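Local coordinates for agmatinase (Deinococcus radiodurans, PDB 1WOH) that hydrolyses agmatine to putrescine and urea, as a manganese-dependent enzyme of the ureohydrolase superfamily, at the interface of chains A and B. Numbering follows the deposited sequence. Chains: chain A/B, agmatinase.

Contact 1: the interface of chains A and B. Residues chain A 89-92; chain B 153-155, 157-158.
The hydroxyl OG1 of B:Thr155 lies between two polar partners. It donates to the carboxylate oxygen OE2 of A:Glu92 at 3.0 Å. It also accepts the backbone N of B:Trp157, 3.2 Å from OG1, in a nearly straight bond within its own chain. That bond within the chain is likely to help fix the hydroxyl's direction. OE2 takes the hydrogen on its anti lone pair, the one turned away from OE1. The A:Glu92 chain is bent at its second torsion, about CB-CG (chi2 -63°), and CG packs 3.7 Å from CB of B:Thr155. The methyl CG2 of B:Thr155 meets CB of A:Ser90. A second bond runs between backbones: N of A:Ser90 donates to O of B:Asn153 over 3.1 Å. Beside it, CB of A:Pro89 lies 3.8 Å from CB of B:Asp154. At the other end of the patch, CD1 of A:Leu91 packs against CB of B:Trp157 at 3.4 Å. The two side chains cross at about a right angle, with the nearest approach at the base of the tryptophan side chain. This loop-to-loop contact joins two subunits of the deposited hexamer. It sets the turn leading into helix 93-108 of one chain against the 153-158 loop of the other, and is likely to contribute to subunit assembly.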
loop_
_atom_site.group_PDB
_atom_site.type_symbol
_atom_site.label_atom_id
_atom_site.label_comp_id
_atom_site.label_asym_id
_atom_site.label_seq_id
_atom_site.Cartn_x
_atom_site.Cartn_y
_atom_site.Cartn_z
ATOM N N PRO A 89 9.244 24.884 -14.000
ATOM C CA PRO A 89 10.631 24.874 -13.535
ATOM C C PRO A 89 10.562 24.237 -12.153
ATOM O O PRO A 89 9.479 23.866 -11.704
ATOM C CB PRO A 89 10.959 26.350 -13.430
ATOM C CG PRO A 89 9.663 26.922 -12.915
ATOM C CD PRO A 89 8.626 26.208 -13.786
ATOM N N SER A 90 11.700 24.088 -11.490
ATOM C CA SER A 90 11.695 23.570 -10.125
ATOM C C SER A 90 11.614 24.858 -9.309
ATOM O O SER A 90 12.172 25.877 -9.717
ATOM C CB SER A 90 12.983 22.806 -9.818
ATOM O OG SER A 90 12.968 21.529 -10.437
ATOM N N LEU A 91 10.906 24.835 -8.185
ATOM C CA LEU A 91 10.750 26.040 -7.379
ATOM C C LEU A 91 10.288 27.185 -8.289
ATOM O O LEU A 91 9.391 27.001 -9.117
ATOM C CB LEU A 91 12.080 26.396 -6.693
ATOM C CG LEU A 91 12.600 25.353 -5.700
ATOM C CD1 LEU A 91 13.977 25.749 -5.193
ATOM C CD2 LEU A 91 11.622 25.231 -4.537
ATOM N N GLU A 92 10.888 28.362 -8.135
ATOM C CA GLU A 92 10.546 29.524 -8.964
ATOM C C GLU A 92 9.038 29.670 -9.186
ATOM O O GLU A 92 8.566 29.666 -10.325
ATOM C CB GLU A 92 11.235 29.395 -10.322
ATOM C CG GLU A 92 12.731 29.126 -10.255
ATOM C CD GLU A 92 13.504 30.249 -9.593
ATOM O OE1 GLU A 92 13.217 31.424 -9.894
ATOM O OE2 GLU A 92 14.410 29.954 -8.782
ATOM N N ASN B 153 16.568 23.179 -14.401
ATOM C CA ASN B 153 15.158 23.532 -14.495
ATOM C C ASN B 153 14.857 24.961 -14.059
ATOM O O ASN B 153 13.916 25.229 -13.306
ATOM C CB ASN B 153 14.331 22.530 -13.689
ATOM C CG ASN B 153 14.553 21.102 -14.154
ATOM O OD1 ASN B 153 15.351 20.363 -13.578
ATOM N ND2 ASN B 153 13.869 20.718 -15.226
ATOM N N ASP B 154 15.683 25.877 -14.550
ATOM C CA ASP B 154 15.527 27.296 -14.290
ATOM C C ASP B 154 15.641 27.771 -12.848
ATOM O O ASP B 154 15.083 28.804 -12.489
ATOM C CB ASP B 154 14.210 27.774 -14.906
ATOM C CG ASP B 154 14.294 27.886 -16.415
ATOM O OD1 ASP B 154 14.946 28.835 -16.900
ATOM O OD2 ASP B 154 13.731 27.023 -17.117
ATOM N N THR B 155 16.377 27.032 -12.024
ATOM C CA THR B 155 16.565 27.442 -10.639
ATOM C C THR B 155 17.974 27.114 -10.157
ATOM O O THR B 155 18.613 26.190 -10.657
ATOM C CB THR B 155 15.542 26.769 -9.690
ATOM O OG1 THR B 155 15.691 27.311 -8.371
ATOM C CG2 THR B 155 15.764 25.270 -9.636
ATOM N N TRP B 157 18.399 26.729 -6.823
ATOM C CA TRP B 157 18.168 26.072 -5.532
ATOM C C TRP B 157 17.650 24.636 -5.535
ATOM O O TRP B 157 17.145 24.177 -4.506
ATOM C CB TRP B 157 17.180 26.890 -4.696
ATOM C CG TRP B 157 17.341 28.369 -4.758
ATOM C CD1 TRP B 157 16.367 29.282 -5.052
ATOM C CD2 TRP B 157 18.517 29.123 -4.455
ATOM N NE1 TRP B 157 16.861 30.556 -4.945
ATOM C CE2 TRP B 157 18.179 30.491 -4.580
ATOM C CE3 TRP B 157 19.823 28.780 -4.088
ATOM C CZ2 TRP B 157 19.102 31.514 -4.351
ATOM C CZ3 TRP B 157 20.739 29.797 -3.859
ATOM C CH2 TRP B 157 20.374 31.149 -3.992
ATOM N N SER B 158 17.753 23.927 -6.652
ATOM C CA SER B 158 17.254 22.549 -6.697
ATOM C C SER B 158 18.111 21.631 -5.830
ATOM O O SER B 158 19.160 22.044 -5.330
ATOM C CB SER B 158 17.249 22.027 -8.136
ATOM O OG SER B 158 18.546 21.631 -8.547
#

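Contact 2: the interface of chains A and B. Residues chain A 41, 93, 155-158; chain B 91-92.
B:Glu92 folds back at its second torsion (chi2 -65°), which brings its carboxylate over A:Thr155. The threonine hydroxyl reaches up to it because OG1 is set opposite the backbone N (chi1 -171°). OG1 donates to OE2 of B:Glu92 at 2.8 Å, on the lone pair away from OE1. Water 1 is a second polar partner of OE2, at 2.9 Å. The same water lies 2.9 Å from the backbone N of A:Lys156, so it ties the loop to the carboxylate. The acid therefore meets the loop both directly and through solvent. The indole of A:Trp157 stands close by, its plane tilted 21° from the carboxylate. CB of A:Lys156 sits over the centre of one indole face. Next to the acid, B:Leu91 packs against A:Trp157, A:Ala41 and A:Pro93. Its CD1 lies 3.4 Å from CB of A:Trp157, and its CD2 lies 4.1 Å from CA of A:Ala41. CB of A:Pro93, at the start of helix 93-108, lies 4.2 Å from the leucine CD1. With an alanine at B:Glu92, the A:Thr155 hydroxyl would probably lose its acceptor and water 1 its partner across the interface, and a gap would open beside CB of that threonine. In the deposited hexamer the patch holds the 155-158 loop against the neighbouring subunit, and it is likely to contribute to subunit assembly. That loop follows the manganese ligands A:Asp143, A:His145 and A:Asp147 in sequence.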
loop_
_atom_site.group_PDB
_atom_site.type_symbol
_atom_site.label_atom_id
_atom_site.label_comp_id
_atom_site.label_asym_id
_atom_site.label_seq_id
_atom_site.Cartn_x
_atom_site.Cartn_y
_atom_site.Cartn_z
ATOM N N ALA A 41 2.922 24.302 -3.484
ATOM C CA ALA A 41 2.296 25.364 -2.706
ATOM C C ALA A 41 1.337 24.856 -1.629
ATOM O O ALA A 41 0.841 25.642 -0.824
ATOM C CB ALA A 41 1.564 26.343 -3.642
ATOM N N PRO A 93 8.262 29.821 -8.107
ATOM C CA PRO A 93 6.810 29.957 -8.270
ATOM C C PRO A 93 6.322 31.049 -9.223
ATOM O O PRO A 93 5.384 30.829 -9.992
ATOM C CB PRO A 93 6.317 30.157 -6.833
ATOM C CG PRO A 93 7.509 30.739 -6.128
ATOM C CD PRO A 93 8.644 29.927 -6.688
ATOM N N THR A 155 3.800 33.498 2.861
ATOM C CA THR A 155 3.772 33.551 1.411
ATOM C C THR A 155 2.413 34.002 0.903
ATOM O O THR A 155 1.393 33.838 1.584
ATOM C CB THR A 155 4.108 32.185 0.774
ATOM O OG1 THR A 155 4.274 32.351 -0.641
ATOM C CG2 THR A 155 2.988 31.180 1.041
ATOM N N LYS A 156 2.419 34.567 -0.300
ATOM C CA LYS A 156 1.214 35.046 -0.960
ATOM C C LYS A 156 0.720 34.022 -1.980
ATOM O O LYS A 156 -0.402 34.139 -2.476
ATOM C CB LYS A 156 1.507 36.347 -1.716
ATOM C CG LYS A 156 1.856 37.555 -0.853
ATOM C CD LYS A 156 0.619 38.362 -0.512
ATOM C CE LYS A 156 0.979 39.647 0.235
ATOM N NZ LYS A 156 -0.232 40.462 0.538
ATOM N N TRP A 157 1.547 33.021 -2.282
ATOM C CA TRP A 157 1.194 32.034 -3.302
ATOM C C TRP A 157 0.802 30.631 -2.846
ATOM O O TRP A 157 0.896 29.700 -3.647
ATOM C CB TRP A 157 2.347 31.869 -4.299
ATOM C CG TRP A 157 3.110 33.113 -4.602
ATOM C CD1 TRP A 157 4.433 33.343 -4.348
ATOM C CD2 TRP A 157 2.610 34.294 -5.227
ATOM N NE1 TRP A 157 4.787 34.595 -4.778
ATOM C CE2 TRP A 157 3.687 35.203 -5.323
ATOM C CE3 TRP A 157 1.356 34.676 -5.715
ATOM C CZ2 TRP A 157 3.548 36.468 -5.888
ATOM C CZ3 TRP A 157 1.218 35.937 -6.277
ATOM C CH2 TRP A 157 2.309 36.819 -6.358
ATOM N N SER A 158 0.386 30.456 -1.595
ATOM C CA SER A 158 0.006 29.120 -1.129
ATOM C C SER A 158 -1.316 28.708 -1.759
ATOM O O SER A 158 -1.968 29.513 -2.427
ATOM C CB SER A 158 -0.141 29.085 0.396
ATOM O OG SER A 158 -1.328 29.743 0.815
ATOM N N LEU B 91 6.558 27.659 0.229
ATOM C CA LEU B 91 7.315 28.223 -0.895
ATOM C C LEU B 91 8.468 29.041 -0.309
ATOM O O LEU B 91 9.156 28.567 0.594
ATOM C CB LEU B 91 6.416 29.098 -1.777
ATOM C CG LEU B 91 5.255 28.348 -2.453
ATOM C CD1 LEU B 91 4.367 29.328 -3.202
ATOM C CD2 LEU B 91 5.800 27.302 -3.396
ATOM N N GLU B 92 8.691 30.244 -0.832
ATOM C CA GLU B 92 9.735 31.141 -0.314
ATOM C C GLU B 92 11.067 30.450 0.015
ATOM O O GLU B 92 11.545 30.509 1.158
ATOM C CB GLU B 92 9.218 31.823 0.953
ATOM C CG GLU B 92 7.816 32.413 0.840
ATOM C CD GLU B 92 7.740 33.551 -0.161
ATOM O OE1 GLU B 92 8.674 34.381 -0.186
ATOM O OE2 GLU B 92 6.741 33.627 -0.910
HETATM O O HOH W 1 4.900 35.854 -1.114
#

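Contact 1 and contact 2 are two-fold related parts of one interface, with the roles of the chains exchanged. The centres of their C-alpha atoms are about 14 Å apart. A:Leu91 and A:Glu92 meet B:Thr155, B:Trp157 and B:Ser158 in contact 1, and B:Leu91 and B:Glu92 meet A:Thr155, A:Trp157 and A:Ser158 in contact 2. Chain continuity also links them: A:Glu92 in contact 1 is followed by A:Pro93 in contact 2. Contact 1 extends to A:Pro89 and B:Asn153, while contact 2 adds A:Ala41 and a bridging water. The pair is consistent with a two-fold dimer within the deposited hexamer.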